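Long-range contact in tudor and KH domain-containing protein homolog (Drosophila melanogaster, PDB 5YGB), which takes part in piRNA metabolism and transposon silencing, its extended Tudor domain binding the N-terminus of Piwi, and probably recruits Piwi proteins to the nuage: residues Val167-Pro173 and Glu185-Gly191. The protein carries 1 engineered substitution. Residues are numbered along the deposited sequence; the frame is centred on the assembly and turned at random.
Sequences VTYKERP and EGTPLPG
An antiparallel β-hairpin with a long connecting loop pairs the end of strand 162-171 with the start of strand 188-195, at the surface of the five-stranded barrel that accompanies the Tudor sheet in this extended Tudor domain. The short strand axes approach to 4.5 Å at 149°. Thr168 with Gly191 and Lys170 with Leu189 are hydrogen-bonded pairs; Tyr169 with Pro190 and Glu171 with Pro188 are non-hydrogen-bonded ones, where prolines cost the ladder no bond. Gly191 N reaches Thr168 O at 2.8 Å, Leu189 N reaches Lys170 O at 2.8 Å, and Lys170 N reaches Leu189 O at 2.9 Å. A classic β-bulge interrupts the regular register: Val167 N (2.9 Å) and, weakly, Thr168 N (3.3 Å) share Gly191 O. A CB on Gly191 would clash with Thr168 CG2. On one face the Tyr169 ring (chi1 m) packs CD1 against Pro188 CB at 3.9 Å; on the other, Leu189 (chi1 t) adjoins Phe127 of strand 124-128, and Lys170 makes a cation-pi contact with that ring. Beyond the strands, Arg172 N bonds Thr187 O at 2.9 Å, and Gly186 N bonds Arg172 O at 3.3 Å. Arg172 NH1 donates to Thr187 OG1 (2.9 Å), which also bonds Lys184 O, while Leu189 CD1 covers one guanidinium face and NH2 salt-bridges Glu125. Thus backbone pairing carries the hairpin past its regular strands, and one arginine, through Thr187 and Glu125, ties the loop end of the hairpin to strand 124-128.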
ATOM      1  N   VAL A 167      -3.653  14.861 -11.360  1.00 14.22           N
ATOM      2  CA  VAL A 167      -3.408  16.141 -12.028  1.00 16.29           C
ATOM      3  C   VAL A 167      -1.998  16.270 -12.585  1.00 16.03           C
ATOM      4  O   VAL A 167      -1.703  17.233 -13.296  1.00 19.43           O
ATOM      5  CB  VAL A 167      -3.670  17.339 -11.086  1.00 15.25           C
ATOM      6  CG1 VAL A 167      -5.133  17.362 -10.646  1.00 19.18           C
ATOM      7  CG2 VAL A 167      -2.722  17.310  -9.886  1.00 19.43           C
ATOM      8  N   THR A 168      -1.128  15.309 -12.276  1.00 17.50           N
ATOM      9  CA  THR A 168       0.246  15.340 -12.776  1.00 17.25           C
ATOM     10  C   THR A 168       0.889  13.969 -12.576  1.00 16.83           C
ATOM     11  O   THR A 168       0.303  13.096 -11.942  1.00 15.27           O
ATOM     12  CB  THR A 168       1.090  16.433 -12.065  1.00 18.05           C
ATOM     13  OG1 THR A 168       2.343  16.617 -12.749  1.00 20.42           O
ATOM     14  CG2 THR A 168       1.349  16.051 -10.612  1.00 18.26           C
ATOM     15  N   TYR A 169       2.086  13.797 -13.130  1.00 17.84           N
ATOM     16  CA  TYR A 169       2.910  12.595 -12.961  1.00 17.66           C
ATOM     17  C   TYR A 169       4.349  12.991 -12.694  1.00 19.73           C
ATOM     18  O   TYR A 169       4.810  14.026 -13.189  1.00 21.77           O
ATOM     19  CB  TYR A 169       2.893  11.692 -14.206  1.00 18.43           C
ATOM     20  CG  TYR A 169       1.589  10.991 -14.468  1.00 17.37           C
ATOM     21  CD1 TYR A 169       1.284   9.793 -13.835  1.00 18.13           C
ATOM     22  CD2 TYR A 169       0.665  11.526 -15.353  1.00 18.14           C
ATOM     23  CE1 TYR A 169       0.078   9.151 -14.069  1.00 16.22           C
ATOM     24  CE2 TYR A 169      -0.535  10.897 -15.590  1.00 18.48           C
ATOM     25  CZ  TYR A 169      -0.822   9.714 -14.952  1.00 17.01           C
ATOM     26  OH  TYR A 169      -2.019   9.104 -15.200  1.00 21.58           O
ATOM     27  N   LYS A 170       5.068  12.165 -11.940  1.00 16.18           N
ATOM     28  CA  LYS A 170       6.493  12.380 -11.745  1.00 17.52           C
ATOM     29  C   LYS A 170       7.228  11.076 -11.979  1.00 20.73           C
ATOM     30  O   LYS A 170       6.735  10.000 -11.656  1.00 22.01           O
ATOM     31  CB  LYS A 170       6.799  12.936 -10.347  1.00 28.24           C
ATOM     32  CG  LYS A 170       6.900  11.897  -9.244  1.00 33.65           C
ATOM     33  CD  LYS A 170       7.697  12.413  -8.049  1.00 36.35           C
ATOM     34  CE  LYS A 170       6.949  13.505  -7.304  1.00 28.92           C
ATOM     35  NZ  LYS A 170       7.577  13.846  -5.987  1.00 24.52           N
ATOM     36  N   GLU A 171       8.400  11.179 -12.586  1.00 20.12           N
ATOM     37  CA  GLU A 171       9.240  10.022 -12.804  1.00 25.31           C
ATOM     38  C   GLU A 171       9.683   9.481 -11.460  1.00 29.40           C
ATOM     39  O   GLU A 171      10.115  10.239 -10.593  1.00 32.80           O
ATOM     40  CB  GLU A 171      10.449  10.396 -13.660  1.00 33.07           C
ATOM     41  CG  GLU A 171      10.930   9.292 -14.565  1.00 44.04           C
ATOM     42  CD  GLU A 171      12.217   9.649 -15.270  1.00 52.90           C
ATOM     43  OE1 GLU A 171      12.899  10.597 -14.825  1.00 54.33           O
ATOM     44  OE2 GLU A 171      12.535   8.993 -16.281  1.00 60.39           O
ATOM     45  N   ARG A 172       9.559   8.173 -11.276  1.00 30.30           N
ATOM     46  CA  ARG A 172      10.049   7.550 -10.061  1.00 30.04           C
ATOM     47  C   ARG A 172      11.556   7.717  -9.958  1.00 36.04           C
ATOM     48  O   ARG A 172      12.278   7.490 -10.927  1.00 33.59           O
ATOM     49  CB  ARG A 172       9.684   6.068 -10.021  1.00 30.73           C
ATOM     50  CG  ARG A 172       8.352   5.789  -9.362  1.00 26.55           C
ATOM     51  CD  ARG A 172       8.183   4.307  -9.075  1.00 28.05           C
ATOM     52  NE  ARG A 172       6.955   4.032  -8.331  1.00 27.73           N
ATOM     53  CZ  ARG A 172       5.771   3.809  -8.892  1.00 27.22           C
ATOM     54  NH1 ARG A 172       5.640   3.832 -10.209  1.00 27.66           N
ATOM     55  NH2 ARG A 172       4.713   3.563  -8.133  1.00 27.19           N
ATOM     56  N   PRO A 173      12.034   8.123  -8.777  1.00 38.49           N
ATOM     57  CA  PRO A 173      13.472   8.224  -8.530  1.00 45.88           C
ATOM     58  C   PRO A 173      14.110   6.841  -8.457  1.00 46.92           C
ATOM     59  O   PRO A 173      13.402   5.831  -8.452  1.00 35.86           O
ATOM     60  CB  PRO A 173      13.543   8.941  -7.179  1.00 40.19           C
ATOM     61  CG  PRO A 173      12.273   8.566  -6.505  1.00 37.96           C
ATOM     62  CD  PRO A 173      11.243   8.499  -7.593  1.00 36.12           C
ATOM     63  N   GLU A 185      12.483   2.504 -11.324  1.00 39.84           N
ATOM     64  CA  GLU A 185      12.939   3.826 -11.738  1.00 40.83           C
ATOM     65  C   GLU A 185      12.462   4.140 -13.154  1.00 42.90           C
ATOM     66  O   GLU A 185      12.551   3.294 -14.045  1.00 43.57           O
ATOM     67  CB  GLU A 185      14.467   3.906 -11.657  1.00 43.69           C
ATOM     68  CG  GLU A 185      15.085   5.107 -12.352  1.00 47.48           C
ATOM     69  CD  GLU A 185      16.596   5.001 -12.443  1.00 54.22           C
ATOM     70  OE1 GLU A 185      17.165   4.076 -11.823  1.00 46.21           O
ATOM     71  OE2 GLU A 185      17.214   5.841 -13.133  1.00 52.22           O
ATOM     72  N   GLY A 186      11.937   5.347 -13.352  1.00 38.51           N
ATOM     73  CA  GLY A 186      11.504   5.775 -14.670  1.00 40.80           C
ATOM     74  C   GLY A 186      10.016   5.630 -14.925  1.00 45.80           C
ATOM     75  O   GLY A 186       9.479   6.228 -15.860  1.00 51.15           O
ATOM     76  N   THR A 187       9.346   4.830 -14.102  1.00 32.99           N
ATOM     77  CA  THR A 187       7.907   4.625 -14.236  1.00 30.12           C
ATOM     78  C   THR A 187       7.150   5.832 -13.673  1.00 27.88           C
ATOM     79  O   THR A 187       7.683   6.566 -12.841  1.00 27.45           O
ATOM     80  CB  THR A 187       7.459   3.337 -13.520  1.00 25.63           C
ATOM     81  OG1 THR A 187       7.808   3.416 -12.132  1.00 25.74           O
ATOM     82  CG2 THR A 187       8.133   2.125 -14.143  1.00 34.48           C
ATOM     83  N   PRO A 188       5.906   6.051 -14.134  1.00 25.59           N
ATOM     84  CA  PRO A 188       5.194   7.265 -13.722  1.00 23.94           C
ATOM     85  C   PRO A 188       4.436   7.116 -12.399  1.00 21.02           C
ATOM     86  O   PRO A 188       3.609   6.217 -12.237  1.00 23.37           O
ATOM     87  CB  PRO A 188       4.229   7.505 -14.891  1.00 21.28           C
ATOM     88  CG  PRO A 188       3.951   6.155 -15.414  1.00 24.91           C
ATOM     89  CD  PRO A 188       5.175   5.315 -15.177  1.00 31.27           C
ATOM     90  N   LEU A 189       4.739   8.003 -11.459  1.00 18.65           N
ATOM     91  CA  LEU A 189       4.025   8.089 -10.196  1.00 17.89           C
ATOM     92  C   LEU A 189       2.921   9.147 -10.309  1.00 15.16           C
ATOM     93  O   LEU A 189       3.214  10.295 -10.623  1.00 14.90           O
ATOM     94  CB  LEU A 189       5.003   8.446  -9.081  1.00 23.84           C
ATOM     95  CG  LEU A 189       4.574   8.408  -7.622  1.00 25.40           C
ATOM     96  CD1 LEU A 189       4.240   6.986  -7.215  1.00 24.00           C
ATOM     97  CD2 LEU A 189       5.697   8.956  -6.765  1.00 28.25           C
ATOM     98  N   PRO A 190       1.648   8.765 -10.104  1.00 13.50           N
ATOM     99  CA  PRO A 190       0.578   9.770 -10.215  1.00 12.22           C
ATOM    100  C   PRO A 190       0.578  10.767  -9.064  1.00 13.19           C
ATOM    101  O   PRO A 190       0.736  10.376  -7.904  1.00 13.45           O
ATOM    102  CB  PRO A 190      -0.714   8.945 -10.174  1.00 14.66           C
ATOM    103  CG  PRO A 190      -0.299   7.519 -10.321  1.00 17.10           C
ATOM    104  CD  PRO A 190       1.114   7.417  -9.844  1.00 13.60           C
ATOM    105  N   GLY A 191       0.414  12.044  -9.396  1.00 12.62           N
ATOM    106  CA  GLY A 191       0.261  13.106  -8.418  1.00 13.88           C
ATOM    107  C   GLY A 191      -1.199  13.479  -8.358  1.00 14.50           C
ATOM    108  O   GLY A 191      -1.807  13.793  -9.385  1.00 14.61           O
TER